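Local coordinates for protein rhamnosidase B (Bacillus sp., PDB 2OKX) that probably hydrolyses terminal alpha-L-rhamnose residues from glycosides, as an alpha-L-rhamnosidase of glycoside hydrolase family 78, at residues P142-Q148 against G481-T485; D436-D442 against R506-V512; T461-G467 against N484-C490. The contacts are given in a common frame with arbitrary orientation. Residues are numbered along the deposited sequence.

In the fold
All three contacts are largely buried, yet they illustrate how chemistry follows place in a multidomain fold. Interactions 2 and 3 are antiparallel strand pairs of one sheet in the concanavalin-like domain, and strands 462-472 and 507-513, which lie side by side, join them: Phe509 N lies 2.7 Å from Tyr466 O and Thr511 N 2.9 Å from Asp464 O. Each adds an Asp-Arg salt bridge to its backbone ladder. Interaction 1 shares Asn484 and Thr485 with interaction 3 but pairs two irregular segments, one from the N-terminal family region. It buries 298 Å², against 702 and 692 Å² for the ladders, and relies on one direct hydrogen bond, two waters and small apolar patches.

Interaction 1 of 3, residues P142-Q148 against G481-T485; sequences PRMACQQ and GLDNT
A single direct hydrogen bond, to Met144 O, joins these two irregular segments, with two waters bridging beside it. Along 142-148 the chain begins extended: Pro142, at polyproline-like angles, lays CB 3.7 Å from Asp483 OD2, and Arg143 continues extended while its side chain leads away from 481-485, NE and NH2 each donating to Gln148 O at 2.8 Å. Met144 (phi/psi -66/-52) breaks the extension and presents the pivotal acceptor. Its O receives Asp483 N at 2.9 Å, takes a CA-H...O contact from Leu482 CA at 3.5 Å, and lies 2.7 Å from water 1, which also reaches Asp483 OD1 at 2.7 Å; that carboxylate oxygen is bonded to His315 as well. The all-trans Met144 side chain runs past Leu482, with CG 3.9 Å from CD1, and ends with CE 3.8 Å from Asn484 OD1. Ala145, fully extended, points CB at Gly481 O (3.5 Å) and Leu482 CD1 (4.1 Å). Water 2 then accepts from Cys146 N at 3.0 Å and donates to Gly481 O at 2.7 Å, before Gln148 N closes back on Ala145 O at 3.1 Å. The register is antiparallel in sense, Met144 CA 4.8 Å from Asp483 CA and Ala145 CA 5.1 Å from Leu482 CA. Opposite, Gly481 adopts positive phi (95°), and Asp483 and Asn484 centre successive inverse gamma turns that lead into strand 485-489. The contact is plain, water-assisted loop packing between the N-terminal family region and the concanavalin-like domain.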
loop_
_atom_site.group_PDB
_atom_site.type_symbol
_atom_site.label_atom_id
_atom_site.label_comp_id
_atom_site.label_asym_id
_atom_site.label_seq_id
_atom_site.Cartn_x
_atom_site.Cartn_y
_atom_site.Cartn_z
ATOM N N PRO A 142 16.687 -2.182 -7.386
ATOM C CA PRO A 142 15.358 -2.055 -7.992
ATOM C C PRO A 142 14.367 -1.099 -7.338
ATOM O O PRO A 142 14.300 -0.987 -6.111
ATOM C CB PRO A 142 14.827 -3.492 -7.978
ATOM C CG PRO A 142 16.067 -4.328 -7.978
ATOM C CD PRO A 142 16.947 -3.583 -7.011
ATOM N N ARG A 143 13.600 -0.407 -8.176
ATOM C CA ARG A 143 12.553 0.469 -7.685
ATOM C C ARG A 143 11.563 -0.582 -7.192
ATOM O O ARG A 143 11.297 -1.564 -7.888
ATOM C CB ARG A 143 11.947 1.284 -8.833
ATOM C CG ARG A 143 10.737 2.127 -8.442
ATOM C CD ARG A 143 11.099 3.252 -7.483
ATOM N NE ARG A 143 9.897 3.843 -6.899
ATOM C CZ ARG A 143 9.050 4.640 -7.546
ATOM N NH1 ARG A 143 9.265 4.969 -8.814
ATOM N NH2 ARG A 143 7.962 5.083 -6.930
ATOM N N MET A 144 11.034 -0.394 -5.993
ATOM C CA MET A 144 10.111 -1.365 -5.415
ATOM C C MET A 144 8.788 -1.480 -6.163
ATOM O O MET A 144 8.363 -2.578 -6.522
ATOM C CB MET A 144 9.850 -1.008 -3.955
ATOM C CG MET A 144 9.157 -2.090 -3.147
ATOM S SD MET A 144 9.278 -1.672 -1.403
ATOM C CE MET A 144 7.928 -2.675 -0.696
ATOM N N ALA A 145 8.144 -0.343 -6.394
ATOM C CA ALA A 145 6.864 -0.312 -7.088
ATOM C C ALA A 145 6.561 1.125 -7.471
ATOM O O ALA A 145 7.175 2.057 -6.942
ATOM C CB ALA A 145 5.759 -0.852 -6.173
ATOM N N CYS A 146 5.609 1.317 -8.377
ATOM C CA CYS A 146 5.265 2.673 -8.783
ATOM C C CYS A 146 4.793 3.479 -7.577
ATOM O O CYS A 146 4.929 4.702 -7.550
ATOM C CB CYS A 146 4.178 2.660 -9.868
ATOM S SG CYS A 146 2.557 2.001 -9.366
ATOM N N GLN A 147 4.268 2.787 -6.567
ATOM C CA GLN A 147 3.754 3.450 -5.372
ATOM C C GLN A 147 4.774 3.666 -4.263
ATOM O O GLN A 147 4.606 4.560 -3.431
ATOM C CB GLN A 147 2.586 2.649 -4.762
ATOM C CG GLN A 147 1.465 2.255 -5.725
ATOM C CD GLN A 147 1.692 0.899 -6.361
ATOM O OE1 GLN A 147 2.779 0.330 -6.260
ATOM N NE2 GLN A 147 0.667 0.376 -7.031
ATOM N N GLN A 148 5.838 2.871 -4.255
ATOM C CA GLN A 148 6.795 2.946 -3.161
ATOM C C GLN A 148 8.237 3.365 -3.445
ATOM O O GLN A 148 8.530 3.995 -4.457
ATOM C CB GLN A 148 6.776 1.598 -2.437
ATOM C CG GLN A 148 5.367 1.001 -2.340
ATOM C CD GLN A 148 5.221 0.042 -1.176
ATOM O OE1 GLN A 148 4.679 -1.061 -1.316
ATOM N NE2 GLN A 148 5.699 0.459 -0.016
ATOM N N GLY A 481 4.771 -6.596 -10.285
ATOM C CA GLY A 481 4.562 -5.175 -10.067
ATOM C C GLY A 481 5.131 -4.725 -8.733
ATOM O O GLY A 481 5.087 -3.538 -8.389
ATOM N N LEU A 482 5.676 -5.677 -7.982
ATOM C CA LEU A 482 6.246 -5.385 -6.671
ATOM C C LEU A 482 7.520 -6.171 -6.402
ATOM O O LEU A 482 7.474 -7.381 -6.179
ATOM C CB LEU A 482 5.229 -5.712 -5.573
ATOM C CG LEU A 482 5.710 -5.594 -4.126
ATOM C CD1 LEU A 482 5.865 -4.117 -3.758
ATOM C CD2 LEU A 482 4.712 -6.275 -3.193
ATOM N N ASP A 483 8.658 -5.488 -6.435
ATOM C CA ASP A 483 9.927 -6.141 -6.136
ATOM C C ASP A 483 10.013 -6.153 -4.614
ATOM O O ASP A 483 10.703 -5.333 -4.008
ATOM C CB ASP A 483 11.090 -5.350 -6.732
ATOM C CG ASP A 483 11.348 -5.701 -8.181
ATOM O OD1 ASP A 483 10.482 -5.414 -9.037
ATOM O OD2 ASP A 483 12.424 -6.274 -8.459
ATOM N N ASN A 484 9.280 -7.085 -4.011
ATOM C CA ASN A 484 9.191 -7.237 -2.556
ATOM C C ASN A 484 10.430 -7.974 -2.067
ATOM O O ASN A 484 10.337 -9.046 -1.463
ATOM C CB ASN A 484 7.933 -8.046 -2.236
ATOM C CG ASN A 484 7.248 -7.580 -0.981
ATOM O OD1 ASN A 484 7.412 -6.437 -0.561
ATOM N ND2 ASN A 484 6.448 -8.460 -0.384
ATOM N N THR A 485 11.590 -7.366 -2.288
ATOM C CA THR A 485 12.846 -8.027 -1.980
ATOM C C THR A 485 13.996 -7.160 -1.482
ATOM O O THR A 485 13.917 -5.938 -1.423
ATOM C CB THR A 485 13.388 -8.676 -3.254
ATOM O OG1 THR A 485 13.751 -7.631 -4.168
ATOM C CG2 THR A 485 12.334 -9.544 -3.929
HETATM O O HOH W 1 8.949 -3.152 -9.086
HETATM O O HOH W 2 4.637 -1.187 -9.726
#

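Interaction 2 of 3, residues D436-D442 against R506-V512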
loop_
_atom_site.group_PDB
_atom_site.type_symbol
_atom_site.label_atom_id
_atom_site.label_comp_id
_atom_site.label_asym_id
_atom_site.label_seq_id
_atom_site.Cartn_x
_atom_site.Cartn_y
_atom_site.Cartn_z
ATOM N N ASP A 436 21.791 -23.279 -5.308
ATOM C CA ASP A 436 21.584 -22.461 -4.120
ATOM C C ASP A 436 20.607 -23.148 -3.163
ATOM O O ASP A 436 19.919 -24.096 -3.539
ATOM C CB ASP A 436 21.017 -21.100 -4.524
ATOM C CG ASP A 436 21.843 -20.414 -5.601
ATOM O OD1 ASP A 436 21.269 -19.594 -6.346
ATOM O OD2 ASP A 436 23.061 -20.685 -5.696
ATOM N N CYS A 437 20.538 -22.649 -1.934
ATOM C CA CYS A 437 19.644 -23.212 -0.930
ATOM C C CYS A 437 18.472 -22.269 -0.690
ATOM O O CYS A 437 18.651 -21.175 -0.167
ATOM C CB CYS A 437 20.388 -23.432 0.388
ATOM S SG CYS A 437 19.365 -24.162 1.694
ATOM N N GLU A 438 17.276 -22.701 -1.077
ATOM C CA GLU A 438 16.085 -21.883 -0.894
ATOM C C GLU A 438 15.215 -22.376 0.260
ATOM O O GLU A 438 14.813 -23.538 0.297
ATOM C CB GLU A 438 15.244 -21.877 -2.169
ATOM C CG GLU A 438 13.874 -21.220 -1.994
ATOM C CD GLU A 438 12.930 -21.555 -3.129
ATOM O OE1 GLU A 438 13.082 -20.980 -4.228
ATOM O OE2 GLU A 438 12.041 -22.408 -2.921
ATOM N N LEU A 439 14.929 -21.484 1.196
ATOM C CA LEU A 439 14.072 -21.804 2.329
ATOM C C LEU A 439 12.791 -20.993 2.190
ATOM O O LEU A 439 12.851 -19.796 1.929
ATOM C CB LEU A 439 14.744 -21.402 3.644
ATOM C CG LEU A 439 15.576 -22.405 4.442
ATOM C CD1 LEU A 439 16.601 -23.078 3.564
ATOM C CD2 LEU A 439 16.237 -21.666 5.599
ATOM N N VAL A 440 11.637 -21.637 2.341
ATOM C CA VAL A 440 10.374 -20.904 2.298
ATOM C C VAL A 440 9.902 -20.876 3.745
ATOM O O VAL A 440 9.535 -21.906 4.313
ATOM C CB VAL A 440 9.310 -21.586 1.407
ATOM C CG1 VAL A 440 7.985 -20.831 1.519
ATOM C CG2 VAL A 440 9.767 -21.570 -0.048
ATOM N N ILE A 441 9.956 -19.689 4.337
ATOM C CA ILE A 441 9.580 -19.473 5.727
ATOM C C ILE A 441 8.138 -18.987 5.785
ATOM O O ILE A 441 7.801 -18.002 5.141
ATOM C CB ILE A 441 10.484 -18.388 6.364
ATOM C CG1 ILE A 441 11.961 -18.777 6.212
ATOM C CG2 ILE A 441 10.118 -18.185 7.818
ATOM C CD1 ILE A 441 12.322 -20.077 6.861
ATOM N N ASP A 442 7.299 -19.669 6.558
ATOM C CA ASP A 442 5.890 -19.286 6.688
ATOM C C ASP A 442 5.655 -18.564 8.009
ATOM O O ASP A 442 5.818 -19.149 9.081
ATOM C CB ASP A 442 4.997 -20.533 6.620
ATOM C CG ASP A 442 3.506 -20.199 6.605
ATOM O OD1 ASP A 442 3.139 -19.005 6.690
ATOM O OD2 ASP A 442 2.698 -21.146 6.506
ATOM N N ARG A 506 3.298 -13.097 3.707
ATOM C CA ARG A 506 3.095 -14.184 4.651
ATOM C C ARG A 506 4.246 -15.177 4.517
ATOM O O ARG A 506 4.754 -15.682 5.512
ATOM C CB ARG A 506 1.772 -14.930 4.405
ATOM C CG ARG A 506 1.731 -16.253 5.169
ATOM C CD ARG A 506 0.361 -16.940 5.238
ATOM N NE ARG A 506 0.510 -18.266 5.843
ATOM C CZ ARG A 506 -0.468 -19.159 5.997
ATOM N NH1 ARG A 506 -1.704 -18.890 5.602
ATOM N NH2 ARG A 506 -0.196 -20.347 6.522
ATOM N N TYR A 507 4.656 -15.447 3.281
ATOM C CA TYR A 507 5.727 -16.409 3.017
ATOM C C TYR A 507 6.994 -15.709 2.554
ATOM O O TYR A 507 6.949 -14.858 1.675
ATOM C CB TYR A 507 5.286 -17.395 1.934
ATOM C CG TYR A 507 3.950 -18.042 2.218
ATOM C CD1 TYR A 507 3.862 -19.219 2.970
ATOM C CD2 TYR A 507 2.773 -17.478 1.733
ATOM C CE1 TYR A 507 2.624 -19.820 3.226
ATOM C CE2 TYR A 507 1.536 -18.066 1.982
ATOM C CZ TYR A 507 1.469 -19.235 2.724
ATOM O OH TYR A 507 0.245 -19.826 2.930
ATOM N N LEU A 508 8.126 -16.081 3.142
ATOM C CA LEU A 508 9.396 -15.480 2.770
ATOM C C LEU A 508 10.328 -16.483 2.110
ATOM O O LEU A 508 10.670 -17.516 2.692
ATOM C CB LEU A 508 10.091 -14.893 4.001
ATOM C CG LEU A 508 11.412 -14.153 3.745
ATOM C CD1 LEU A 508 11.137 -12.845 3.012
ATOM C CD2 LEU A 508 12.106 -13.865 5.068
ATOM N N PHE A 509 10.721 -16.192 0.878
ATOM C CA PHE A 509 11.668 -17.050 0.185
ATOM C C PHE A 509 13.031 -16.514 0.601
ATOM O O PHE A 509 13.376 -15.380 0.274
ATOM C CB PHE A 509 11.521 -16.933 -1.336
ATOM C CG PHE A 509 10.367 -17.710 -1.897
ATOM C CD1 PHE A 509 9.060 -17.253 -1.754
ATOM C CD2 PHE A 509 10.588 -18.910 -2.567
ATOM C CE1 PHE A 509 7.986 -17.986 -2.272
ATOM C CE2 PHE A 509 9.525 -19.649 -3.088
ATOM C CZ PHE A 509 8.221 -19.185 -2.939
ATOM N N LEU A 510 13.790 -17.313 1.346
ATOM C CA LEU A 510 15.117 -16.898 1.787
ATOM C C LEU A 510 16.075 -17.802 1.031
ATOM O O LEU A 510 16.133 -19.002 1.285
ATOM C CB LEU A 510 15.272 -17.093 3.300
ATOM C CG LEU A 510 16.562 -16.527 3.904
ATOM C CD1 LEU A 510 16.529 -15.005 3.840
ATOM C CD2 LEU A 510 16.709 -16.990 5.341
ATOM N N THR A 511 16.815 -17.227 0.088
ATOM C CA THR A 511 17.724 -18.022 -0.724
ATOM C C THR A 511 19.188 -17.661 -0.495
ATOM O O THR A 511 19.589 -16.501 -0.623
ATOM C CB THR A 511 17.351 -17.878 -2.209
ATOM O OG1 THR A 511 15.938 -18.078 -2.355
ATOM C CG2 THR A 511 18.068 -18.916 -3.050
ATOM N N VAL A 512 19.973 -18.678 -0.140
ATOM C CA VAL A 512 21.394 -18.516 0.152
ATOM C C VAL A 512 22.215 -18.989 -1.043
ATOM O O VAL A 512 22.056 -20.122 -1.498
ATOM C CB VAL A 512 21.781 -19.336 1.405
ATOM C CG1 VAL A 512 23.239 -19.074 1.784
ATOM C CG2 VAL A 512 20.852 -18.975 2.563
HETATM O O HOH W 3 14.549 -18.751 -4.556
#
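This is a regular antiparallel strand pair inside the concanavalin-like domain, a clear example of how strand alternation sorts side chains onto two faces of different chemistry. The short axes approach to 4.5 Å at 160°, and six consecutive pairs run from Cys437-Val512 to Asp442-Tyr507. Cys437-Val512, Leu439-Leu510 and Ile441-Leu508 are the hydrogen-bonded pairs, each closed by two reciprocal bonds: Cys437 N to Val512 O is 3.0 Å, Leu510 N to Leu439 O 2.7 Å, Ile441 N to Leu508 O 2.8 Å.

Alternation sends these three pairs to one apolar face, where cross-strand CB atoms sit 4.2 to 4.4 Å apart, as for Ile441 CB and Leu508 CB at 4.2 Å. The opposite face, carrying Glu438, Val440, Asp442, Tyr507, Phe509 and Thr511, is mixed. Val440 CG2 lies over the Phe509 ring, 4.0 Å from its centroid, a CH-pi contact, while Glu438 CD meets the ring edge. Water 3 links Glu438 OE1 and Thr511 OG1, 2.7 Å from each; Glu438 also bridges to Arg404. At the far end the extended Arg506 binds Asp442 in a two-pronged salt bridge, NE to OD1 at 2.9 Å and NH2 to OD2 at 3.0 Å. Asp442 is held further by Gly444 N, and Arg506 by Asp835.

The apolar face packs on Ile524 and Leu521 of strand 520-528 in a second sheet, as expected of a concanavalin-like beta-sandwich. Within the sheet, strand 207-215 borders 436-443, and strand 462-472 borders 507-513, where Arg506 and Tyr507 form a classic beta bulge opposite Val468.

Interaction 3 of 3, residues T461-G467 against N484-C490; sequences TIIDAYG and NTFRYIC
An antiparallel beta ladder in the concanavalin-like domain pairs strand 462-467 with strand 485-489, their axes approaching to 4.7 Å at 165°. It shows how backbone, side-chain and flanking-strand partners share out the donors and acceptors. In the hydrogen-bonded pairs, Ile463 N donates to Tyr488 O (2.7 Å) and Tyr488 N to Ile463 O (2.9 Å), then Ala465 N to Phe486 O (3.0 Å) and Phe486 N to Ala465 O (3.2 Å). The ladder extends at both ends: Cys490 N reaches Thr461 O at 2.8 Å, where Ile463 CG1 touches Cys490 SG, and Gly467 N reaches Asn484 O at 3.1 Å. There the Asn484 side chain takes over a backbone role, ND2 donating to Gly467 O at 2.9 Å and to Gly504 O.

Ile462-Ile489, Asp464-Arg487 and Tyr466-Thr485 are non-hydrogen-bonded pairs. The backbones of Asp464 and Tyr466 bond Thr511 and Phe509 of strand 507-513, Ile462 bonds Arg513 in that strand, Arg487 bonds Glu152 and Ile154 at strand 153-155, and Thr485 O takes Arg503 NH2. Asp464 (chi1 m) and Arg487 (t, t, m) form a bidentate salt bridge, Arg487 NE to Asp464 OD2 at 2.7 Å and Arg487 NH2 to Asp464 OD1 at 2.8 Å, Arg513 also binding OD1. On the other face, Tyr488 OH bonds Gln495, and Ala465 CB sits over the Phe486 ring (chi1 p), 3.6 Å from its centroid.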
loop_
_atom_site.group_PDB
_atom_site.type_symbol
_atom_site.label_atom_id
_atom_site.label_comp_id
_atom_site.label_asym_id
_atom_site.label_seq_id
_atom_site.Cartn_x
_atom_site.Cartn_y
_atom_site.Cartn_z
ATOM N N THR A 461 28.819 -14.468 0.797
ATOM C CA THR A 461 27.595 -15.255 0.710
ATOM C C THR A 461 26.414 -14.323 0.437
ATOM O O THR A 461 26.276 -13.271 1.068
ATOM C CB THR A 461 27.330 -16.043 2.015
ATOM O OG1 THR A 461 28.388 -16.988 2.227
ATOM C CG2 THR A 461 26.005 -16.791 1.930
ATOM N N ILE A 462 25.579 -14.705 -0.520
ATOM C CA ILE A 462 24.409 -13.905 -0.872
ATOM C C ILE A 462 23.162 -14.376 -0.124
ATOM O O ILE A 462 22.848 -15.567 -0.116
ATOM C CB ILE A 462 24.110 -13.989 -2.382
ATOM C CG1 ILE A 462 25.241 -13.335 -3.179
ATOM C CG2 ILE A 462 22.772 -13.312 -2.690
ATOM C CD1 ILE A 462 25.121 -13.553 -4.686
ATOM N N ILE A 463 22.464 -13.435 0.503
ATOM C CA ILE A 463 21.233 -13.737 1.226
ATOM C C ILE A 463 20.098 -12.961 0.550
ATOM O O ILE A 463 19.999 -11.740 0.700
ATOM C CB ILE A 463 21.320 -13.310 2.712
ATOM C CG1 ILE A 463 22.525 -13.978 3.388
ATOM C CG2 ILE A 463 20.038 -13.706 3.445
ATOM C CD1 ILE A 463 22.460 -15.510 3.413
ATOM N N ASP A 464 19.263 -13.671 -0.205
ATOM C CA ASP A 464 18.135 -13.066 -0.912
ATOM C C ASP A 464 16.822 -13.277 -0.163
ATOM O O ASP A 464 16.533 -14.381 0.307
ATOM C CB ASP A 464 18.003 -13.667 -2.312
ATOM C CG ASP A 464 19.029 -13.118 -3.288
ATOM O OD1 ASP A 464 19.070 -13.608 -4.433
ATOM O OD2 ASP A 464 19.779 -12.195 -2.913
ATOM N N ALA A 465 16.030 -12.213 -0.063
ATOM C CA ALA A 465 14.748 -12.273 0.622
ATOM C C ALA A 465 13.657 -11.791 -0.323
ATOM O O ALA A 465 13.806 -10.765 -0.983
ATOM C CB ALA A 465 14.781 -11.406 1.870
ATOM N N TYR A 466 12.563 -12.544 -0.384
ATOM C CA TYR A 466 11.437 -12.218 -1.251
ATOM C C TYR A 466 10.137 -12.665 -0.574
ATOM O O TYR A 466 9.961 -13.841 -0.273
ATOM C CB TYR A 466 11.628 -12.924 -2.597
ATOM C CG TYR A 466 10.417 -12.955 -3.501
ATOM C CD1 TYR A 466 9.661 -11.805 -3.743
ATOM C CD2 TYR A 466 10.053 -14.133 -4.155
ATOM C CE1 TYR A 466 8.571 -11.829 -4.620
ATOM C CE2 TYR A 466 8.974 -14.167 -5.031
ATOM C CZ TYR A 466 8.240 -13.013 -5.261
ATOM O OH TYR A 466 7.201 -13.048 -6.162
ATOM N N GLY A 467 9.235 -11.720 -0.333
ATOM C CA GLY A 467 7.987 -12.056 0.330
ATOM C C GLY A 467 6.753 -12.095 -0.552
ATOM O O GLY A 467 6.526 -11.195 -1.362
ATOM N N ASN A 484 9.280 -7.085 -4.011
ATOM C CA ASN A 484 9.191 -7.237 -2.556
ATOM C C ASN A 484 10.430 -7.974 -2.067
ATOM O O ASN A 484 10.337 -9.046 -1.463
ATOM C CB ASN A 484 7.933 -8.046 -2.236
ATOM C CG ASN A 484 7.248 -7.580 -0.981
ATOM O OD1 ASN A 484 7.412 -6.437 -0.561
ATOM N ND2 ASN A 484 6.448 -8.460 -0.384
ATOM N N THR A 485 11.590 -7.366 -2.288
ATOM C CA THR A 485 12.846 -8.027 -1.980
ATOM C C THR A 485 13.996 -7.160 -1.482
ATOM O O THR A 485 13.917 -5.938 -1.423
ATOM C CB THR A 485 13.388 -8.676 -3.254
ATOM O OG1 THR A 485 13.751 -7.631 -4.168
ATOM C CG2 THR A 485 12.334 -9.544 -3.929
ATOM N N PHE A 486 15.078 -7.854 -1.137
ATOM C CA PHE A 486 16.335 -7.237 -0.757
ATOM C C PHE A 486 17.411 -8.304 -0.902
ATOM O O PHE A 486 17.128 -9.505 -0.845
ATOM C CB PHE A 486 16.308 -6.629 0.666
ATOM C CG PHE A 486 16.461 -7.619 1.798
ATOM C CD1 PHE A 486 15.463 -7.735 2.761
ATOM C CD2 PHE A 486 17.625 -8.374 1.949
ATOM C CE1 PHE A 486 15.620 -8.582 3.859
ATOM C CE2 PHE A 486 17.790 -9.224 3.045
ATOM C CZ PHE A 486 16.786 -9.327 3.999
ATOM N N ARG A 487 18.630 -7.866 -1.172
ATOM C CA ARG A 487 19.750 -8.783 -1.274
ATOM C C ARG A 487 20.776 -8.283 -0.281
ATOM O O ARG A 487 21.059 -7.086 -0.215
ATOM C CB ARG A 487 20.365 -8.799 -2.675
ATOM C CG ARG A 487 21.759 -9.450 -2.698
ATOM C CD ARG A 487 22.195 -9.814 -4.100
ATOM N NE ARG A 487 21.396 -10.906 -4.640
ATOM C CZ ARG A 487 21.536 -11.400 -5.865
ATOM N NH1 ARG A 487 22.452 -10.896 -6.684
ATOM N NH2 ARG A 487 20.764 -12.400 -6.270
ATOM N N TYR A 488 21.320 -9.207 0.494
ATOM C CA TYR A 488 22.322 -8.888 1.496
ATOM C C TYR A 488 23.523 -9.773 1.201
ATOM O O TYR A 488 23.390 -10.995 1.093
ATOM C CB TYR A 488 21.777 -9.202 2.892
ATOM C CG TYR A 488 22.758 -8.964 4.017
ATOM C CD1 TYR A 488 22.818 -7.733 4.670
ATOM C CD2 TYR A 488 23.626 -9.976 4.431
ATOM C CE1 TYR A 488 23.715 -7.518 5.714
ATOM C CE2 TYR A 488 24.530 -9.771 5.471
ATOM C CZ TYR A 488 24.568 -8.543 6.107
ATOM O OH TYR A 488 25.458 -8.346 7.136
ATOM N N ILE A 489 24.686 -9.152 1.042
ATOM C CA ILE A 489 25.913 -9.887 0.767
ATOM C C ILE A 489 26.718 -9.871 2.060
ATOM O O ILE A 489 27.041 -8.811 2.594
ATOM C CB ILE A 489 26.711 -9.231 -0.374
ATOM C CG1 ILE A 489 25.805 -9.062 -1.597
ATOM C CG2 ILE A 489 27.904 -10.104 -0.741
ATOM C CD1 ILE A 489 26.385 -8.188 -2.687
ATOM N N CYS A 490 27.032 -11.061 2.550
ATOM C CA CYS A 490 27.737 -11.240 3.814
ATOM C C CYS A 490 29.196 -10.844 3.947
ATOM O O CYS A 490 29.988 -10.984 3.018
ATOM C CB CYS A 490 27.631 -12.699 4.245
ATOM S SG CYS A 490 25.947 -13.251 4.529
#